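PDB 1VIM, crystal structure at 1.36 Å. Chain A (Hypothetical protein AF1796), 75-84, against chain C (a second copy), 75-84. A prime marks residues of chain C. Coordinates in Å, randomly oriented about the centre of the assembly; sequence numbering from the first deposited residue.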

# COMPACT_ATOMS: atom_id res chain seq x y z
N THR A 75 -6.20 19.11 5.06
CA THR A 75 -5.10 18.70 4.20
C THR A 75 -4.27 17.70 5.00
O THR A 75 -3.66 18.04 6.02
CB THR A 75 -4.25 19.90 3.81
OG1 THR A 75 -5.08 20.80 3.06
CG2 THR A 75 -3.16 19.49 2.85
N VAL A 76 -4.27 16.46 4.54
CA VAL A 76 -3.74 15.36 5.35
C VAL A 76 -2.99 14.37 4.46
O VAL A 76 -3.35 14.15 3.31
CB VAL A 76 -4.86 14.67 6.18
CG1 VAL A 76 -5.98 14.18 5.30
CG2 VAL A 76 -4.33 13.58 7.09
N TYR A 77 -1.98 13.74 5.04
CA TYR A 77 -1.15 12.75 4.33
C TYR A 77 -0.77 11.64 5.27
O TYR A 77 -0.71 11.82 6.48
CB TYR A 77 0.15 13.39 3.84
CG TYR A 77 -0.07 14.65 3.06
CD1 TYR A 77 -0.51 14.60 1.75
CD2 TYR A 77 0.18 15.90 3.66
CE1 TYR A 77 -0.71 15.86 1.03
CE2 TYR A 77 -0.01 17.08 2.98
CZ TYR A 77 -0.45 17.05 1.72
OH TYR A 77 -0.55 18.32 1.15
N VAL A 78 -0.43 10.51 4.66
CA VAL A 78 0.14 9.38 5.39
C VAL A 78 1.64 9.31 5.10
O VAL A 78 2.06 9.28 3.92
CB VAL A 78 -0.50 8.07 4.90
CG1 VAL A 78 0.08 6.86 5.66
CG2 VAL A 78 -2.00 8.12 5.08
N VAL A 79 2.45 9.27 6.15
CA VAL A 79 3.90 9.21 5.96
C VAL A 79 4.28 8.00 5.12
O VAL A 79 3.77 6.90 5.35
CB VAL A 79 4.67 9.19 7.31
CG1 VAL A 79 6.18 8.98 7.09
CG2 VAL A 79 4.42 10.47 8.08
N GLY A 80 5.14 8.23 4.14
CA GLY A 80 5.62 7.15 3.27
C GLY A 80 4.80 6.88 2.03
O GLY A 80 5.26 6.15 1.14
N GLU A 81 3.62 7.47 1.94
CA GLU A 81 2.75 7.22 0.80
C GLU A 81 3.05 8.12 -0.40
O GLU A 81 3.79 9.11 -0.33
CB GLU A 81 1.26 7.25 1.23
CG GLU A 81 0.90 6.10 2.15
CD GLU A 81 0.94 4.76 1.47
OE1 GLU A 81 0.92 4.70 0.21
OE2 GLU A 81 1.01 3.79 2.24
N THR A 82 2.45 7.75 -1.53
CA THR A 82 2.92 8.28 -2.81
C THR A 82 2.90 9.79 -2.91
O THR A 82 3.90 10.38 -3.32
CB THR A 82 2.04 7.72 -3.92
OG1 THR A 82 2.08 6.29 -3.90
CG2 THR A 82 2.57 8.10 -5.32
N VAL A 83 1.77 10.43 -2.60
CA VAL A 83 1.64 11.87 -2.87
C VAL A 83 1.97 12.75 -1.67
O VAL A 83 1.81 13.98 -1.71
CB VAL A 83 0.25 12.24 -3.49
CG1 VAL A 83 -0.01 11.35 -4.66
CG2 VAL A 83 -0.88 12.12 -2.44
N THR A 84 2.54 12.16 -0.62
CA THR A 84 2.91 12.90 0.57
C THR A 84 4.09 13.83 0.29
O THR A 84 5.15 13.36 -0.12
CB THR A 84 3.28 11.92 1.65
OG1 THR A 84 2.09 11.14 1.92
CG2 THR A 84 3.68 12.63 2.97
N THR C 75 -1.70 18.87 -8.30
CA THR C 75 -2.55 18.18 -7.32
C THR C 75 -2.87 16.81 -7.91
O THR C 75 -3.49 16.72 -8.97
CB THR C 75 -3.84 18.97 -7.13
OG1 THR C 75 -3.52 20.26 -6.56
CG2 THR C 75 -4.71 18.29 -6.07
N VAL C 76 -2.41 15.76 -7.25
CA VAL C 76 -2.42 14.43 -7.84
C VAL C 76 -2.73 13.39 -6.77
O VAL C 76 -2.38 13.56 -5.59
CB VAL C 76 -1.06 14.16 -8.53
CG1 VAL C 76 0.09 14.28 -7.56
CG2 VAL C 76 -1.05 12.83 -9.24
N TYR C 77 -3.40 12.32 -7.19
CA TYR C 77 -3.79 11.24 -6.32
C TYR C 77 -3.68 9.91 -7.02
O TYR C 77 -3.74 9.83 -8.25
CB TYR C 77 -5.25 11.40 -5.92
CG TYR C 77 -5.49 12.68 -5.19
CD1 TYR C 77 -5.00 12.87 -3.91
CD2 TYR C 77 -6.17 13.74 -5.81
CE1 TYR C 77 -5.19 14.06 -3.21
CE2 TYR C 77 -6.36 14.96 -5.11
CZ TYR C 77 -5.88 15.08 -3.82
OH TYR C 77 -6.06 16.27 -3.11
N VAL C 78 -3.53 8.87 -6.21
CA VAL C 78 -3.55 7.49 -6.72
C VAL C 78 -4.89 6.87 -6.36
O VAL C 78 -5.30 6.89 -5.21
CB VAL C 78 -2.43 6.64 -6.07
CG1 VAL C 78 -2.48 5.19 -6.60
CG2 VAL C 78 -1.04 7.29 -6.30
N VAL C 79 -5.60 6.33 -7.35
CA VAL C 79 -6.89 5.71 -7.08
C VAL C 79 -6.75 4.61 -6.06
O VAL C 79 -5.81 3.81 -6.12
CB VAL C 79 -7.50 5.17 -8.35
CG1 VAL C 79 -8.86 4.48 -8.05
CG2 VAL C 79 -7.74 6.33 -9.34
N GLY C 80 -7.68 4.60 -5.10
CA GLY C 80 -7.67 3.57 -4.07
C GLY C 80 -6.85 3.93 -2.82
O GLY C 80 -6.94 3.20 -1.82
N GLU C 81 -6.04 4.98 -2.86
CA GLU C 81 -5.19 5.31 -1.71
C GLU C 81 -5.89 6.18 -0.69
O GLU C 81 -6.96 6.73 -0.96
CB GLU C 81 -3.82 5.88 -2.16
CG GLU C 81 -2.98 4.89 -2.98
CD GLU C 81 -2.61 3.67 -2.21
OE1 GLU C 81 -2.49 3.75 -0.96
OE2 GLU C 81 -2.44 2.62 -2.84
N THR C 82 -5.28 6.29 0.47
CA THR C 82 -5.94 6.80 1.65
C THR C 82 -6.56 8.17 1.51
O THR C 82 -7.74 8.37 1.83
CB THR C 82 -4.94 6.82 2.82
OG1 THR C 82 -4.44 5.49 3.01
CG2 THR C 82 -5.64 7.23 4.12
N VAL C 83 -5.77 9.14 1.05
CA VAL C 83 -6.22 10.54 1.08
C VAL C 83 -6.85 10.97 -0.25
O VAL C 83 -7.17 12.14 -0.43
CB VAL C 83 -5.11 11.53 1.54
CG1 VAL C 83 -4.51 11.07 2.86
CG2 VAL C 83 -4.01 11.70 0.52
N THR C 84 -7.05 10.03 -1.15
CA THR C 84 -7.64 10.37 -2.46
C THR C 84 -9.12 10.75 -2.31
O THR C 84 -9.91 9.95 -1.81
CB THR C 84 -7.52 9.15 -3.35
OG1 THR C 84 -6.12 8.87 -3.49
CG2 THR C 84 -8.18 9.36 -4.76
O HOH W 1 -0.37 2.25 -0.17

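The two copies meet in antiparallel register about a near-twofold axis: Val78 CA lies 7.6 Å from Thr82′ CA, Thr82 CA 7.6 Å from Val78′ CA, and Glu81 faces its own copy. No direct hydrogen bond crosses, so packing and one water join the stretches, burying 421 Å² in total.

Along chain A, the strand 76-78 leads. Val76 O lies 3.3 Å from Val83′ CG1, and Val76 CG1 is 4.2 Å from that same methyl, which therefore rests against both backbone and side chain. Tyr77 points its CA-to-CB bond away, leaving its CA 4.0 Å from Val83′ CG1. Val78 points toward chain C, its CG2 3.9 Å from Thr82′ CG2, a methyl-to-methyl contact.

A type II turn from Val78 to Glu81 follows, closed by Glu81 N to Val78 O at 3.1 Å; Gly80, at phi 89°, suits a backbone where a CB would jam against the preceding carbonyl. Glu81 OE1 and Glu81′ OE1 approach to 3.7 Å, like charges bridged by water 1, which donates to Glu81 OE1 at 2.8 Å and to Glu81′ OE1 at 2.7 Å.

Thr82 CG2 repeats the methyl contact, 3.8 Å from Val78′ CG2. Val83, the most covered residue, places CG1 3.4 Å from Val76′ O and CG2 4.3 Å from Val83′ CG2. Finally, Thr84 OG1 donates to Val78 O at 2.7 Å, bracing its own loop.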